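Local coordinates for putative uncharacterized protein Ta1305 (Thermoplasma acidophilum, PDB 4RKS) that phosphorylates the 3-hydroxyl group of (R)-mevalonate with ATP, giving mevalonate 3-phosphate in the alternative mevalonate pathway of extreme acidophiles, at residues 192-197 and 306-311; 231-236 and 247-252; 256-261 and 267-272; 281-284 and 288-291. All blocks are in the same frame, centred on the assembly; numbering follows the deposited sequence.

Contact 1: residues 192-197 and 306-311; sequences GYSIVA and ENADRL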
# COMPACT_ATOMS: atom_id res chain seq x y z
N GLY A 192 -19.39 -4.10 -5.64
CA GLY A 192 -20.19 -3.19 -6.45
C GLY A 192 -19.43 -1.94 -6.82
O GLY A 192 -20.00 -0.99 -7.37
N TYR A 193 -18.13 -1.91 -6.53
CA TYR A 193 -17.34 -0.70 -6.76
C TYR A 193 -16.09 -0.99 -7.55
O TYR A 193 -15.56 -2.11 -7.51
CB TYR A 193 -17.00 -0.02 -5.43
CG TYR A 193 -18.23 0.51 -4.75
CD1 TYR A 193 -19.04 -0.33 -4.00
CD2 TYR A 193 -18.60 1.84 -4.89
CE1 TYR A 193 -20.19 0.15 -3.39
CE2 TYR A 193 -19.75 2.33 -4.28
CZ TYR A 193 -20.54 1.47 -3.54
OH TYR A 193 -21.68 1.93 -2.93
N SER A 194 -15.63 0.00 -8.29
CA SER A 194 -14.36 -0.10 -9.00
C SER A 194 -13.58 1.16 -8.76
O SER A 194 -14.12 2.17 -8.32
CB SER A 194 -14.57 -0.32 -10.50
OG SER A 194 -15.46 -1.39 -10.76
N ILE A 195 -12.29 1.11 -9.07
CA ILE A 195 -11.47 2.31 -9.03
C ILE A 195 -10.83 2.52 -10.40
O ILE A 195 -10.14 1.63 -10.91
CB ILE A 195 -10.38 2.22 -7.94
CG1 ILE A 195 -11.04 2.28 -6.55
CG2 ILE A 195 -9.36 3.34 -8.09
CD1 ILE A 195 -10.09 2.05 -5.40
N VAL A 196 -11.09 3.67 -11.01
CA VAL A 196 -10.36 4.00 -12.23
C VAL A 196 -9.13 4.84 -11.89
O VAL A 196 -9.24 5.95 -11.37
CB VAL A 196 -11.25 4.75 -13.25
CG1 VAL A 196 -10.46 4.99 -14.55
CG2 VAL A 196 -12.50 3.94 -13.54
N ALA A 197 -7.95 4.31 -12.18
CA ALA A 197 -6.72 5.02 -11.89
C ALA A 197 -6.25 5.83 -13.10
O ALA A 197 -6.09 5.30 -14.21
CB ALA A 197 -5.63 4.05 -11.44
N GLU A 306 -21.60 0.04 -12.11
CA GLU A 306 -22.46 0.33 -13.26
C GLU A 306 -21.97 1.53 -14.08
O GLU A 306 -22.29 1.65 -15.26
CB GLU A 306 -23.89 0.56 -12.78
CG GLU A 306 -23.98 1.26 -11.44
CD GLU A 306 -25.42 1.49 -10.99
OE1 GLU A 306 -26.31 1.62 -11.87
OE2 GLU A 306 -25.66 1.54 -9.77
N ASN A 307 -21.17 2.40 -13.45
CA ASN A 307 -20.64 3.58 -14.12
C ASN A 307 -19.13 3.52 -14.41
O ASN A 307 -18.55 4.50 -14.90
CB ASN A 307 -20.95 4.82 -13.29
CG ASN A 307 -22.43 5.02 -13.06
OD1 ASN A 307 -23.23 4.95 -14.00
ND2 ASN A 307 -22.81 5.26 -11.81
N ALA A 308 -18.50 2.38 -14.14
CA ALA A 308 -17.05 2.26 -14.27
C ALA A 308 -16.55 2.34 -15.71
O ALA A 308 -15.57 3.02 -15.98
CB ALA A 308 -16.57 0.96 -13.63
N ASP A 309 -17.21 1.63 -16.64
CA ASP A 309 -16.79 1.69 -18.05
C ASP A 309 -17.00 3.08 -18.61
O ASP A 309 -16.18 3.56 -19.40
CB ASP A 309 -17.54 0.66 -18.89
CG ASP A 309 -16.97 -0.74 -18.72
OD1 ASP A 309 -15.73 -0.88 -18.62
OD2 ASP A 309 -17.76 -1.71 -18.67
N ARG A 310 -18.08 3.72 -18.19
CA ARG A 310 -18.33 5.10 -18.59
C ARG A 310 -17.20 6.05 -18.18
O ARG A 310 -16.68 6.81 -19.00
CB ARG A 310 -19.64 5.58 -17.97
CG ARG A 310 -19.93 7.03 -18.19
CD ARG A 310 -21.40 7.27 -17.96
NE ARG A 310 -21.74 8.69 -17.97
CZ ARG A 310 -22.92 9.17 -17.62
NH1 ARG A 310 -23.88 8.34 -17.21
NH2 ARG A 310 -23.14 10.48 -17.65
N LEU A 311 -16.81 5.98 -16.90
CA LEU A 311 -15.70 6.79 -16.40
C LEU A 311 -14.39 6.47 -17.13
O LEU A 311 -13.67 7.36 -17.56
CB LEU A 311 -15.52 6.58 -14.90
CG LEU A 311 -14.40 7.41 -14.27
CD1 LEU A 311 -14.60 8.91 -14.55
CD2 LEU A 311 -14.36 7.13 -12.78
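V196 and L311 make the close part of this contact, a strand valine laid against a leucine from the first turn of a short helix. The two side chains slide past each other in opposite directions, with V196 CG2 3.8 Å from L311 CD2. The V196 branch that does this touching is the one beside the backbone N (chi1 -177° for CG1), and it also lies 4.0 Å from A308 O, so the methyl reaches the helix backbone as well. A branched, stiff residue suits a strand, while the leucine, with CG opposite its own backbone N, extends far enough from the helix to meet it; V301 and Y287 touch the same leucine. Strand 193-199 runs antiparallel to both 298-304 and 321-327 in this GHMP-family kinase. The chain leaves the first of these neighbours and reaches the second by way of helix 308-312, which covers the S194 and V196 face. Y193 and I195 alternate onto the other face. Toward S194 the fit thins to one methyl: A308 CB is 3.9 Å from S194 OG, and this small pair lets the helix start lie close, 6.4 Å separating the CA atoms of S194 and A308. V303 and M324 also touch A308. Still further out the surface turns polar. E306 and D309 start away from the strand and are exposed, and R310 leaves along the outer side of the helix to form a salt bridge with D286.

Contact 2: residues 231-236 and 247-252; sequences AHMIKE and FDLAQE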
# COMPACT_ATOMS: atom_id res chain seq x y z
N ALA A 231 -10.10 7.44 10.89
CA ALA A 231 -10.09 5.98 10.95
C ALA A 231 -11.26 5.44 11.80
O ALA A 231 -11.89 4.45 11.44
CB ALA A 231 -8.76 5.46 11.48
N HIS A 232 -11.56 6.11 12.92
CA HIS A 232 -12.73 5.72 13.70
C HIS A 232 -14.01 5.91 12.89
O HIS A 232 -14.91 5.07 12.95
CB HIS A 232 -12.82 6.52 15.02
CG HIS A 232 -12.01 5.92 16.14
ND1 HIS A 232 -10.97 6.58 16.75
CD2 HIS A 232 -12.10 4.71 16.74
CE1 HIS A 232 -10.45 5.81 17.69
NE2 HIS A 232 -11.12 4.67 17.71
N MET A 233 -14.08 6.98 12.11
CA MET A 233 -15.24 7.20 11.26
C MET A 233 -15.36 6.10 10.21
O MET A 233 -16.46 5.69 9.88
CB MET A 233 -15.18 8.58 10.61
CG MET A 233 -15.27 9.71 11.63
SD MET A 233 -15.07 11.36 10.90
CE MET A 233 -16.46 11.41 9.78
N ILE A 234 -14.24 5.60 9.73
CA ILE A 234 -14.27 4.51 8.75
C ILE A 234 -14.73 3.20 9.40
O ILE A 234 -15.56 2.50 8.84
CB ILE A 234 -12.90 4.33 8.08
CG1 ILE A 234 -12.66 5.51 7.13
CG2 ILE A 234 -12.81 2.99 7.31
CD1 ILE A 234 -11.27 5.58 6.60
N LYS A 235 -14.24 2.91 10.61
CA LYS A 235 -14.66 1.70 11.32
C LYS A 235 -16.17 1.71 11.56
O LYS A 235 -16.82 0.67 11.48
CB LYS A 235 -13.90 1.54 12.65
CG LYS A 235 -14.00 0.12 13.26
CD LYS A 235 -12.97 -0.13 14.38
CE LYS A 235 -13.19 -1.52 15.01
NZ LYS A 235 -12.11 -1.89 15.96
N GLU A 236 -16.73 2.89 11.81
CA GLU A 236 -18.18 3.06 11.97
C GLU A 236 -18.96 2.87 10.66
O GLU A 236 -19.99 2.19 10.64
CB GLU A 236 -18.47 4.46 12.52
CG GLU A 236 -17.92 4.70 13.92
CD GLU A 236 -18.60 3.84 14.97
OE1 GLU A 236 -19.85 3.70 14.93
OE2 GLU A 236 -17.88 3.29 15.83
N PHE A 247 -15.33 6.34 1.00
CA PHE A 247 -14.56 6.96 -0.08
C PHE A 247 -14.73 8.47 -0.09
O PHE A 247 -13.75 9.19 -0.33
CB PHE A 247 -14.95 6.38 -1.44
CG PHE A 247 -14.29 5.05 -1.74
CD1 PHE A 247 -12.91 4.96 -1.83
CD2 PHE A 247 -15.05 3.91 -1.97
CE1 PHE A 247 -12.30 3.75 -2.12
CE2 PHE A 247 -14.43 2.69 -2.27
CZ PHE A 247 -13.06 2.62 -2.34
N ASP A 248 -15.94 8.96 0.19
CA ASP A 248 -16.14 10.40 0.42
C ASP A 248 -15.15 10.95 1.44
O ASP A 248 -14.57 12.01 1.25
CB ASP A 248 -17.55 10.69 0.92
CG ASP A 248 -18.61 10.53 -0.14
OD1 ASP A 248 -18.28 10.40 -1.34
OD2 ASP A 248 -19.80 10.54 0.24
N LEU A 249 -14.97 10.22 2.55
CA LEU A 249 -14.05 10.65 3.60
C LEU A 249 -12.59 10.58 3.13
O LEU A 249 -11.79 11.46 3.46
CB LEU A 249 -14.25 9.80 4.85
CG LEU A 249 -13.46 10.11 6.13
CD1 LEU A 249 -14.20 9.59 7.33
CD2 LEU A 249 -12.10 9.44 6.10
N ALA A 250 -12.24 9.54 2.37
CA ALA A 250 -10.92 9.41 1.80
C ALA A 250 -10.57 10.63 0.94
O ALA A 250 -9.44 11.10 0.96
CB ALA A 250 -10.82 8.15 0.97
N GLN A 251 -11.55 11.15 0.19
CA GLN A 251 -11.33 12.35 -0.62
C GLN A 251 -11.10 13.57 0.27
O GLN A 251 -10.25 14.40 -0.03
CB GLN A 251 -12.51 12.60 -1.57
CG GLN A 251 -12.37 13.92 -2.33
CD GLN A 251 -13.40 14.10 -3.44
OE1 GLN A 251 -13.67 13.17 -4.22
NE2 GLN A 251 -13.97 15.29 -3.53
N GLU A 252 -11.85 13.69 1.36
CA GLU A 252 -11.65 14.80 2.30
C GLU A 252 -10.29 14.69 2.98
O GLU A 252 -9.60 15.69 3.16
CB GLU A 252 -12.76 14.85 3.35
CG GLU A 252 -14.13 15.11 2.76
CD GLU A 252 -15.19 15.33 3.81
OE1 GLU A 252 -14.99 16.21 4.68
OE2 GLU A 252 -16.23 14.63 3.77
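M233 and I234, neighbours on helix 220-238, meet the two branches of L249 on helix 243-262, and every contact across the pair is apolar. The first group belongs to M233: its CB lies 3.6 Å from L249 CD1, and the flexible thioether then turns at chi3 (62°) to bring CE back to 3.8 Å from that same CD1. One methyl is thus touched by both the root and the end of the methionine, from the same side, a curl for which the unbranched, easily rotated chain is well suited. I234 supplies the second group, its CD1 standing 4.0 Å from L249 CD2. Leucine suits the place because its fork gives one methyl to each partner, and with CG opposite the backbone N (chi1 -176°) that fork is carried toward helix 220-238. The side chains bridge the space between backbones whose nearest CA atoms, of I234 and L249, are 8.0 Å apart. M233 forms the exposed border; I234 and L249 are buried, with H230 and Y237 also against the leucine. Polar interactions face elsewhere: K235 forms a salt bridge with E182, and D248 and Q251 bond to W288 and Y291. Beyond I234 lie V35, V36 and L169, and its side chain comes within about 10 Å of that of the substrate-binding R163. Two consecutive helices of the C-terminal domain are thereby packed together behind the mevalonate pocket.

Contact 3: residues 256-261 and 267-272; sequences EYHSIL and NVIREN. With SO4 (sulfate ion), chain E; SO4 (sulfate ion), chain D.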
# COMPACT_ATOMS: atom_id res chain seq x y z
N GLU A 256 -7.10 17.49 2.78
CA GLU A 256 -6.37 17.97 3.96
C GLU A 256 -4.88 17.64 3.90
O GLU A 256 -4.02 18.48 4.16
CB GLU A 256 -6.98 17.36 5.22
CG GLU A 256 -6.18 17.61 6.49
CD GLU A 256 -6.80 16.93 7.70
OE1 GLU A 256 -8.00 16.58 7.65
OE2 GLU A 256 -6.09 16.75 8.71
N TYR A 257 -4.58 16.38 3.57
CA TYR A 257 -3.21 15.90 3.49
C TYR A 257 -2.39 16.69 2.49
O TYR A 257 -1.27 17.12 2.78
CB TYR A 257 -3.24 14.42 3.12
CG TYR A 257 -1.94 13.67 3.04
CD1 TYR A 257 -1.26 13.27 4.19
CD2 TYR A 257 -1.44 13.27 1.81
CE1 TYR A 257 -0.10 12.52 4.11
CE2 TYR A 257 -0.28 12.53 1.72
CZ TYR A 257 0.39 12.16 2.87
OH TYR A 257 1.53 11.41 2.75
N HIS A 258 -2.94 16.92 1.30
CA HIS A 258 -2.14 17.60 0.29
C HIS A 258 -2.12 19.11 0.46
O HIS A 258 -1.23 19.79 -0.06
CB HIS A 258 -2.62 17.17 -1.09
CG HIS A 258 -2.21 15.78 -1.43
ND1 HIS A 258 -0.90 15.43 -1.67
CD2 HIS A 258 -2.92 14.63 -1.52
CE1 HIS A 258 -0.82 14.14 -1.92
NE2 HIS A 258 -2.03 13.62 -1.83
N SER A 259 -3.04 19.65 1.25
CA SER A 259 -2.94 21.05 1.67
C SER A 259 -1.78 21.22 2.67
O SER A 259 -1.05 22.22 2.63
CB SER A 259 -4.25 21.54 2.27
OG SER A 259 -4.15 22.89 2.68
N ILE A 260 -1.60 20.25 3.56
CA ILE A 260 -0.49 20.31 4.50
C ILE A 260 0.87 20.18 3.79
O ILE A 260 1.78 20.96 4.04
CB ILE A 260 -0.61 19.24 5.60
CG1 ILE A 260 -1.85 19.52 6.45
CG2 ILE A 260 0.64 19.22 6.48
CD1 ILE A 260 -2.15 18.47 7.48
N LEU A 261 0.98 19.22 2.87
CA LEU A 261 2.21 19.04 2.10
C LEU A 261 2.60 20.29 1.29
O LEU A 261 3.77 20.68 1.31
CB LEU A 261 2.09 17.82 1.18
CG LEU A 261 2.16 16.47 1.90
CD1 LEU A 261 1.96 15.29 0.95
CD2 LEU A 261 3.47 16.33 2.65
N ASN A 267 4.45 19.40 -3.66
CA ASN A 267 3.25 19.53 -4.48
C ASN A 267 3.00 18.32 -5.35
O ASN A 267 3.55 18.19 -6.45
CB ASN A 267 3.33 20.77 -5.37
CG ASN A 267 2.02 21.07 -6.06
OD1 ASN A 267 0.94 20.86 -5.50
ND2 ASN A 267 2.09 21.55 -7.30
N VAL A 268 2.15 17.42 -4.86
CA VAL A 268 1.86 16.18 -5.55
C VAL A 268 0.81 16.37 -6.65
O VAL A 268 0.90 15.74 -7.70
CB VAL A 268 1.36 15.10 -4.56
CG1 VAL A 268 1.01 13.82 -5.31
CG2 VAL A 268 2.40 14.84 -3.49
N ILE A 269 -0.19 17.22 -6.40
CA ILE A 269 -1.26 17.40 -7.38
C ILE A 269 -0.86 18.50 -8.36
O ILE A 269 -0.96 19.69 -8.06
CB ILE A 269 -2.61 17.72 -6.72
CG1 ILE A 269 -2.98 16.62 -5.73
CG2 ILE A 269 -3.70 17.83 -7.77
CD1 ILE A 269 -4.25 16.90 -4.94
N ARG A 270 -0.39 18.07 -9.52
CA ARG A 270 0.15 18.94 -10.56
C ARG A 270 -0.98 19.45 -11.45
O ARG A 270 -2.14 19.08 -11.26
CB ARG A 270 1.21 18.18 -11.36
CG ARG A 270 2.37 17.64 -10.51
CD ARG A 270 3.31 18.75 -10.04
NE ARG A 270 3.92 19.45 -11.18
CZ ARG A 270 4.99 19.03 -11.84
NH1 ARG A 270 5.61 17.91 -11.46
NH2 ARG A 270 5.46 19.72 -12.88
N GLU A 271 -0.64 20.29 -12.43
CA GLU A 271 -1.65 21.04 -13.19
C GLU A 271 -2.71 20.18 -13.88
O GLU A 271 -3.90 20.42 -13.70
CB GLU A 271 -0.98 21.94 -14.24
CG GLU A 271 -1.99 22.72 -15.07
CD GLU A 271 -1.35 23.65 -16.08
OE1 GLU A 271 -1.22 23.26 -17.26
OE2 GLU A 271 -0.98 24.78 -15.69
N ASN A 272 -2.28 19.20 -14.66
CA ASN A 272 -3.24 18.34 -15.37
C ASN A 272 -4.00 17.43 -14.41
O ASN A 272 -5.12 16.99 -14.71
CB ASN A 272 -2.53 17.51 -16.44
CG ASN A 272 -2.04 18.36 -17.60
OD1 ASN A 272 -2.48 19.49 -17.78
ND2 ASN A 272 -1.13 17.81 -18.39
S SO4 E . 2.09 22.59 -11.69
O1 SO4 E . 1.10 22.95 -10.68
O2 SO4 E . 3.39 22.41 -11.03
O3 SO4 E . 1.70 21.35 -12.35
O4 SO4 E . 2.19 23.65 -12.69
S SO4 D . 8.14 16.92 -14.33
O1 SO4 D . 7.74 18.32 -14.24
O2 SO4 D . 8.09 16.32 -13.01
O3 SO4 D . 7.25 16.20 -15.24
O4 SO4 D . 9.51 16.83 -14.84
O HOH W 1 0.79 17.63 -2.39
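H258 and V268 approach to 7.2 Å between CA atoms, and L261 and N267 to 6.7 Å, as the chain leaving helix 243-262 turns back along it before helix 271-283 begins. The H258 imidazole carries most of the contact. V268 meets it obliquely, its CB 3.6 Å from H258 CE1, while I269 CG1 lies over one ring face and Y257 CD2 over the opposite one. With chi1 -73°, the ring sits beside its own backbone N and swings toward the returning segment. Its two nitrogens are both used: NE2 bonds to the carbonyl of V293, and ND1 is 2.9 Å from a water that accepts from V268 N, bridging ring and backbone. Histidine suits the place because a flat ring can pack and bond at once; β-branched V268 and I269 pack beside it, with L261 more loosely against V268. R270 curls through chi2 and chi3 to offer the edge of its guanidinium to two sulfates, probably from the crystallisation liquor. NE donates to O2 of the chain E ion at 3.0 Å; NH2 donates to O1 of the chain D ion at 3.0 Å with an angle of 166°, and NH1 weakly to its O2. A leucine here, lacking these N-H groups, is likely to leave the chain D sulfate without its guanidinium partner and the chain E ion more weakly held. As is common at helix N-termini, the chain E sulfate sits at the start of helix 271-283, taking a bond from E271 N. Y257 belongs to the mevalonate pocket, so the contact packs directly behind one of its residues.

Contact 4: residues 281-284 and 288-291; sequences KLIR and WNAY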
# COMPACT_ATOMS: atom_id res chain seq x y z
N LYS A 281 -15.49 16.90 -10.22
CA LYS A 281 -16.48 17.69 -9.49
C LYS A 281 -17.74 17.95 -10.33
O LYS A 281 -18.84 18.04 -9.80
CB LYS A 281 -15.86 19.02 -9.06
CG LYS A 281 -16.62 19.78 -7.99
CD LYS A 281 -15.80 20.98 -7.53
CE LYS A 281 -16.29 21.53 -6.19
NZ LYS A 281 -17.61 22.21 -6.30
N LEU A 282 -17.56 18.06 -11.64
CA LEU A 282 -18.67 18.32 -12.55
C LEU A 282 -19.57 17.09 -12.71
O LEU A 282 -20.78 17.17 -12.52
CB LEU A 282 -18.14 18.76 -13.92
CG LEU A 282 -19.18 18.91 -15.04
CD1 LEU A 282 -20.18 20.01 -14.72
CD2 LEU A 282 -18.49 19.16 -16.38
N ILE A 283 -18.98 15.95 -13.05
CA ILE A 283 -19.77 14.75 -13.28
C ILE A 283 -20.30 14.14 -11.99
O ILE A 283 -21.17 13.26 -12.04
CB ILE A 283 -18.98 13.69 -14.05
CG1 ILE A 283 -17.63 13.42 -13.40
CG2 ILE A 283 -18.76 14.15 -15.47
CD1 ILE A 283 -16.77 12.43 -14.18
N ARG A 284 -19.79 14.60 -10.84
CA ARG A 284 -20.26 14.09 -9.55
C ARG A 284 -21.74 14.41 -9.37
O ARG A 284 -22.46 13.68 -8.68
CB ARG A 284 -19.43 14.68 -8.39
CG ARG A 284 -19.75 14.06 -7.02
CD ARG A 284 -18.62 14.29 -6.01
NE ARG A 284 -17.34 13.82 -6.52
CZ ARG A 284 -16.24 14.58 -6.62
NH1 ARG A 284 -16.27 15.85 -6.23
NH2 ARG A 284 -15.12 14.06 -7.11
N TRP A 288 -22.27 9.30 -8.85
CA TRP A 288 -21.34 9.37 -7.73
C TRP A 288 -19.90 9.02 -8.12
O TRP A 288 -19.64 8.07 -8.86
CB TRP A 288 -21.78 8.45 -6.60
CG TRP A 288 -20.85 8.47 -5.41
CD1 TRP A 288 -20.86 9.36 -4.37
CD2 TRP A 288 -19.76 7.58 -5.16
NE1 TRP A 288 -19.84 9.07 -3.48
CE2 TRP A 288 -19.15 7.98 -3.94
CE3 TRP A 288 -19.23 6.48 -5.84
CZ2 TRP A 288 -18.06 7.31 -3.39
CZ3 TRP A 288 -18.14 5.82 -5.30
CH2 TRP A 288 -17.56 6.24 -4.09
N ASN A 289 -18.98 9.82 -7.62
CA ASN A 289 -17.58 9.42 -7.58
C ASN A 289 -16.91 10.09 -6.40
O ASN A 289 -17.48 11.02 -5.80
CB ASN A 289 -16.84 9.77 -8.87
CG ASN A 289 -16.54 11.26 -8.99
OD1 ASN A 289 -15.65 11.79 -8.32
ND2 ASN A 289 -17.30 11.94 -9.84
N ALA A 290 -15.72 9.61 -6.07
CA ALA A 290 -14.83 10.23 -5.08
C ALA A 290 -13.41 9.89 -5.49
O ALA A 290 -13.17 8.78 -6.00
CB ALA A 290 -15.13 9.73 -3.68
N TYR A 291 -12.47 10.80 -5.29
CA TYR A 291 -11.09 10.54 -5.70
C TYR A 291 -10.11 10.54 -4.53
O TYR A 291 -10.37 11.13 -3.50
CB TYR A 291 -10.63 11.56 -6.74
CG TYR A 291 -10.24 12.89 -6.14
CD1 TYR A 291 -11.19 13.88 -5.95
CD2 TYR A 291 -8.93 13.15 -5.76
CE1 TYR A 291 -10.85 15.09 -5.39
CE2 TYR A 291 -8.58 14.35 -5.20
CZ TYR A 291 -9.54 15.32 -5.02
OH TYR A 291 -9.19 16.52 -4.46
O HOH W 2 -19.10 11.13 -11.46
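R284 grips N289 side-on with two nitrogens, one reaching the backbone carbonyl and one the side-chain amide. NE donates to N289 O at 2.9 Å, coming from above the carbonyl plane, with a bent N-H...O angle. NH2 donates to N289 OD1 at 2.6 Å in a straighter bond of 153°, the oxygen lying in the guanidinium plane; a weak third bond joins NE to OD1. The guanidinium and amide planes are turned 64° apart, so the two groups cross rather than lie flat on each other. The bend of R284 at chi3 (-54°) brings the group round to this spot, and N289, with CG between its backbone N and carbonyl carbon, folds its amide back over its own backbone so that O and OD1 can be reached together. An arginine can supply both donors, and the positive charge would be expected to polarise these oxygens. A leucine in its place, having no side-chain N-H groups, would probably leave the N289 amide held mainly at its ND2 end. N289 ND2 bonds to L280 O and donates a hydrogen bond to a water 2.6 Å away, itself weakly bonded to I283 O. Packing begins beyond: I283 CG1 is 3.9 Å from N289 ND2, and R284 NH2 stands at the edge of the Y291 ring, 4.1 Å from CD1. W288 starts away from 281-284 and packs on F247, its NE1 bonding to D248 and its ring making a cation-pi contact with K244. Between that helix, 243-262, helix 271-283 and strand 298-304, strand 289-292 is thus fastened along its length.

Contact 1 closes the longest loop, from strand 193-199 at its start to helix 308-312, and the other three contacts nest inside it, in series along the chain and without crossing. Contact 2 comes first, joining helix 220-238 to helix 243-262; contact 3 then closes the turn out of that second helix, and contact 4 the turn from helix 271-283 into strand 289-292. Helix 243-262 serves contacts 2 and 3, and helix 271-283 serves contacts 3 and 4. Contact 4 also touches contact 2 through Q251 and D248, and contact 1 through Y193 and L311. Together they tie the surrounding helices to the antiparallel strands 193-199, 298-304 and 289-292.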